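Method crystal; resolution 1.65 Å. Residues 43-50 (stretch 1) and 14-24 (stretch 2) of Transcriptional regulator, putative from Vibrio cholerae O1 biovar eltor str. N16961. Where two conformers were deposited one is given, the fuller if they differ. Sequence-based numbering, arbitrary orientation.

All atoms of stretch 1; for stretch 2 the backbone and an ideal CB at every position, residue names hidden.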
# COMPACT_ATOMS: atom_id res chain seq x y z
N VAL A 43 2.66 -9.66 0.92
CA VAL A 43 2.25 -10.94 1.49
C VAL A 43 1.32 -11.73 0.56
O VAL A 43 1.38 -12.97 0.48
CB VAL A 43 1.58 -10.74 2.87
CG1 VAL A 43 0.94 -12.01 3.39
CG2 VAL A 43 2.64 -10.24 3.87
N SER A 44 0.47 -11.01 -0.15
CA SER A 44 -0.46 -11.65 -1.07
C SER A 44 -0.68 -10.71 -2.25
O SER A 44 -0.80 -9.51 -2.06
CB SER A 44 -1.78 -11.95 -0.37
OG SER A 44 -2.67 -12.68 -1.25
N GLN A 45 -0.71 -11.27 -3.46
CA GLN A 45 -0.83 -10.45 -4.65
C GLN A 45 -1.65 -11.16 -5.71
O GLN A 45 -1.47 -12.37 -5.92
CB GLN A 45 0.55 -10.17 -5.21
CG GLN A 45 0.58 -9.22 -6.40
CD GLN A 45 1.98 -9.06 -6.91
OE1 GLN A 45 2.60 -10.04 -7.34
NE2 GLN A 45 2.52 -7.86 -6.83
N ARG A 46 -2.51 -10.41 -6.39
CA ARG A 46 -3.35 -10.99 -7.45
C ARG A 46 -2.62 -11.28 -8.77
O ARG A 46 -2.94 -12.22 -9.48
CB ARG A 46 -4.62 -10.15 -7.65
CG ARG A 46 -5.50 -10.16 -6.53
CD ARG A 46 -6.04 -11.48 -6.34
NE ARG A 46 -6.72 -11.93 -7.53
CZ ARG A 46 -7.34 -13.09 -7.60
NH1 ARG A 46 -7.34 -13.88 -6.54
NH2 ARG A 46 -7.97 -13.47 -8.71
N GLU A 47 -1.62 -10.49 -9.12
CA GLU A 47 -1.08 -10.70 -10.43
C GLU A 47 -1.96 -10.18 -11.55
O GLU A 47 -3.18 -10.40 -11.64
CB GLU A 47 -0.70 -12.17 -10.68
CG GLU A 47 -1.75 -13.06 -11.41
CD GLU A 47 -1.10 -14.09 -12.34
OE1 GLU A 47 -1.84 -14.87 -13.00
OE2 GLU A 47 0.15 -14.14 -12.40
N SER A 48 -1.24 -9.55 -12.45
CA SER A 48 -1.76 -8.76 -13.57
C SER A 48 -2.27 -9.70 -14.64
O SER A 48 -1.59 -10.67 -15.03
CB SER A 48 -0.62 -7.91 -14.16
OG SER A 48 -1.02 -7.27 -15.37
N MSE A 49 -3.45 -9.37 -15.15
CA MSE A 49 -4.04 -10.08 -16.28
C MSE A 49 -3.72 -9.30 -17.54
O MSE A 49 -4.16 -9.61 -18.66
CB MSE A 49 -5.54 -10.18 -16.12
CG MSE A 49 -5.95 -11.11 -15.02
SE MSE A 49 -5.48 -12.92 -15.46
CE MSE A 49 -4.25 -13.21 -14.11
N GLN A 50 -2.96 -8.25 -17.36
CA GLN A 50 -2.50 -7.58 -18.50
C GLN A 50 -1.08 -8.14 -18.58
O GLN A 50 -0.91 -9.38 -18.46
CB GLN A 50 -2.77 -6.06 -18.37
CG GLN A 50 -4.33 -5.71 -18.33
CD GLN A 50 -4.95 -5.59 -16.91
OE1 GLN A 50 -4.41 -6.10 -15.91
NE2 GLN A 50 -6.11 -4.95 -16.83
N UNK A 14 -9.13 -14.41 4.37
CA UNK A 14 -9.96 -13.20 4.27
C UNK A 14 -9.28 -12.20 3.31
O UNK A 14 -9.94 -11.56 2.46
CB UNK A 14 -10.17 -12.57 5.65
N UNK A 15 -7.97 -12.06 3.48
CA UNK A 15 -7.19 -11.20 2.58
C UNK A 15 -7.32 -11.63 1.11
O UNK A 15 -7.56 -10.81 0.22
CB UNK A 15 -5.72 -11.22 2.99
N UNK A 16 -7.16 -12.94 0.86
CA UNK A 16 -7.30 -13.44 -0.52
C UNK A 16 -8.65 -13.12 -1.14
O UNK A 16 -8.73 -12.72 -2.30
CB UNK A 16 -7.08 -14.95 -0.55
N UNK A 17 -9.72 -13.28 -0.37
CA UNK A 17 -11.08 -12.97 -0.84
C UNK A 17 -11.25 -11.49 -1.17
O UNK A 17 -11.81 -11.15 -2.21
CB UNK A 17 -12.11 -13.38 0.22
N UNK A 18 -10.73 -10.62 -0.30
CA UNK A 18 -10.79 -9.18 -0.53
C UNK A 18 -9.99 -8.78 -1.79
O UNK A 18 -10.45 -7.96 -2.61
CB UNK A 18 -10.26 -8.43 0.69
N UNK A 19 -8.81 -9.38 -1.98
CA UNK A 19 -8.00 -9.02 -3.17
C UNK A 19 -8.61 -9.54 -4.45
O UNK A 19 -8.56 -8.89 -5.51
CB UNK A 19 -6.58 -9.56 -3.04
N UNK A 20 -9.20 -10.73 -4.38
CA UNK A 20 -9.90 -11.28 -5.55
C UNK A 20 -11.02 -10.34 -6.01
O UNK A 20 -11.12 -9.96 -7.19
CB UNK A 20 -10.47 -12.66 -5.23
N UNK A 21 -11.87 -9.93 -5.07
CA UNK A 21 -12.95 -9.00 -5.40
C UNK A 21 -12.41 -7.67 -5.95
O UNK A 21 -12.94 -7.13 -6.92
CB UNK A 21 -13.81 -8.74 -4.16
N UNK A 22 -11.38 -7.15 -5.29
CA UNK A 22 -10.83 -5.85 -5.65
C UNK A 22 -10.35 -5.87 -7.10
O UNK A 22 -10.62 -4.93 -7.87
CB UNK A 22 -9.69 -5.47 -4.71
N UNK A 23 -9.65 -6.94 -7.50
CA UNK A 23 -9.24 -7.02 -8.92
C UNK A 23 -10.42 -7.14 -9.87
O UNK A 23 -10.40 -6.57 -10.96
CB UNK A 23 -8.31 -8.21 -9.13
N UNK A 24 -11.45 -7.88 -9.47
CA UNK A 24 -12.65 -8.01 -10.33
C UNK A 24 -13.49 -6.71 -10.42
O UNK A 24 -14.27 -6.58 -11.37
CB UNK A 24 -13.53 -9.14 -9.80

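Stretch 2 is a continuous helix running at 27° to strand 43-45, so one stripe of positions, spaced three or four apart, must do the work. Position 14 lies out of reach; stretch 1 sets no demand on it, and it is Ala-14.

Position 15 points toward the strand, its ideal CB 5.2 Å from Ser-44 CB. That gap suits a small or medium apolar group. Val-15 fits, with chi1 in t and CG1 4.1 Å from Ser-44 CB.

Position 16 leaves sideways, its ideal CB 5.0 Å from Ser-44 OG. A polar chain could exploit that hydroxyl, directly or through water. Glu-16 takes the second route: its CG packs 3.9 Å from Ser-44 OG, while water 2 lies 2.7 Å from both Glu-16 OE2 and Ser-44 OG and bridges them.

Positions 17 and 18 meet nothing of stretch 1, the first turned away and the second out of reach; many residues would serve. They are Ala-17 and Val-18.

Position 19 points toward stretch 1, its ideal CB 3.7 Å from Arg-46 CG and 5.3 Å from Ser-44 OG. The aliphatic start of the arginine invites a branched or linear apolar chain. Leu-19, m at chi1 and t at chi2, packs CB 3.7 Å from Arg-46 CG and brings CD1 to 3.5 Å from Ser-44 OG.

Position 20 points sideways, but its ideal CB already sits 3.6 Å from Arg-46 NH1. Close to a guanidinium, a small residue is comfortable, and a polar one could share its solvent. Ser-20 does both: CB lies over one face of the guanidinium, and water 3 joins Ser-20 OG (3.2 Å) to Arg-46 NH2 (3.0 Å).

Positions 21 and 22, directed away and sideways, have no partner in stretch 1, so the choice is open. They are Arg-21 and Leu-22.

Position 23 points toward stretch 1, with its ideal CB 4.3 Å from Arg-46 CG. Farther out wait the donors of Arg-46 and the carbonyl of Glu-47. A carboxylate could answer the arginine, but a long amide can answer both. Gln-23 extends through t, t: OE1 accepts from Arg-46 NE at 3.1 Å, near the guanidinium plane, and weakly from Arg-46 NH2 at 3.4 Å, while NE2 donates to Glu-47 O at 2.9 Å. Water 5 adds a bridge from OE1 to Arg-46 O.

Position 24 points sideways into space that stretch 1 leaves open, and a long polar chain is acceptable. It is Lys-24.

Stretch 2 (14-24) AVEAVLSRLQK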
# COMPACT_ATOMS: atom_id res chain seq x y z
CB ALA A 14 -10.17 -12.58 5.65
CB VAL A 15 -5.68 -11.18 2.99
CG1 VAL A 15 -4.84 -10.50 1.91
CG2 VAL A 15 -5.49 -10.51 4.34
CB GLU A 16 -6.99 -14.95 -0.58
CG GLU A 16 -5.52 -15.23 -0.35
CD GLU A 16 -5.17 -16.70 -0.29
OE1 GLU A 16 -6.08 -17.55 -0.25
OE2 GLU A 16 -3.96 -17.00 -0.24
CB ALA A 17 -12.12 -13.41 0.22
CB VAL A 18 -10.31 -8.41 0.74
CG1 VAL A 18 -9.86 -7.02 0.39
CG2 VAL A 18 -11.43 -8.44 1.83
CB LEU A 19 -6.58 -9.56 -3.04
CG LEU A 19 -5.75 -8.93 -1.92
CD1 LEU A 19 -4.43 -9.70 -1.87
CD2 LEU A 19 -5.52 -7.43 -2.16
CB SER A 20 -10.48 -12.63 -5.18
OG SER A 20 -11.28 -13.15 -6.23
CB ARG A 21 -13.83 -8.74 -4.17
CG ARG A 21 -14.97 -7.78 -4.51
CD ARG A 21 -15.96 -7.69 -3.35
NE ARG A 21 -15.33 -7.00 -2.23
CZ ARG A 21 -15.98 -6.33 -1.28
NH1 ARG A 21 -17.31 -6.23 -1.31
NH2 ARG A 21 -15.30 -5.76 -0.29
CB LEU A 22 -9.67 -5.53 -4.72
CG LEU A 22 -8.96 -4.23 -5.01
CD1 LEU A 22 -9.89 -2.99 -5.11
CD2 LEU A 22 -7.97 -4.06 -3.85
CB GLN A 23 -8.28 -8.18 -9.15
CG GLN A 23 -7.95 -8.42 -10.63
CD GLN A 23 -6.85 -9.48 -10.77
OE1 GLN A 23 -7.00 -10.61 -10.28
NE2 GLN A 23 -5.79 -9.15 -11.45
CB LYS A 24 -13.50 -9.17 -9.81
CG LYS A 24 -12.82 -10.51 -10.06
CD LYS A 24 -13.75 -11.58 -9.55
CE LYS A 24 -13.01 -12.85 -9.27
NZ LYS A 24 -14.05 -13.87 -8.89
O HOH W 1 -6.69 -13.64 -3.98
O HOH W 2 -2.04 -15.27 -0.90
O HOH W 3 -10.54 -15.09 -8.71
O HOH W 4 -5.75 -7.33 -13.80
O HOH W 5 -5.64 -12.87 -10.98
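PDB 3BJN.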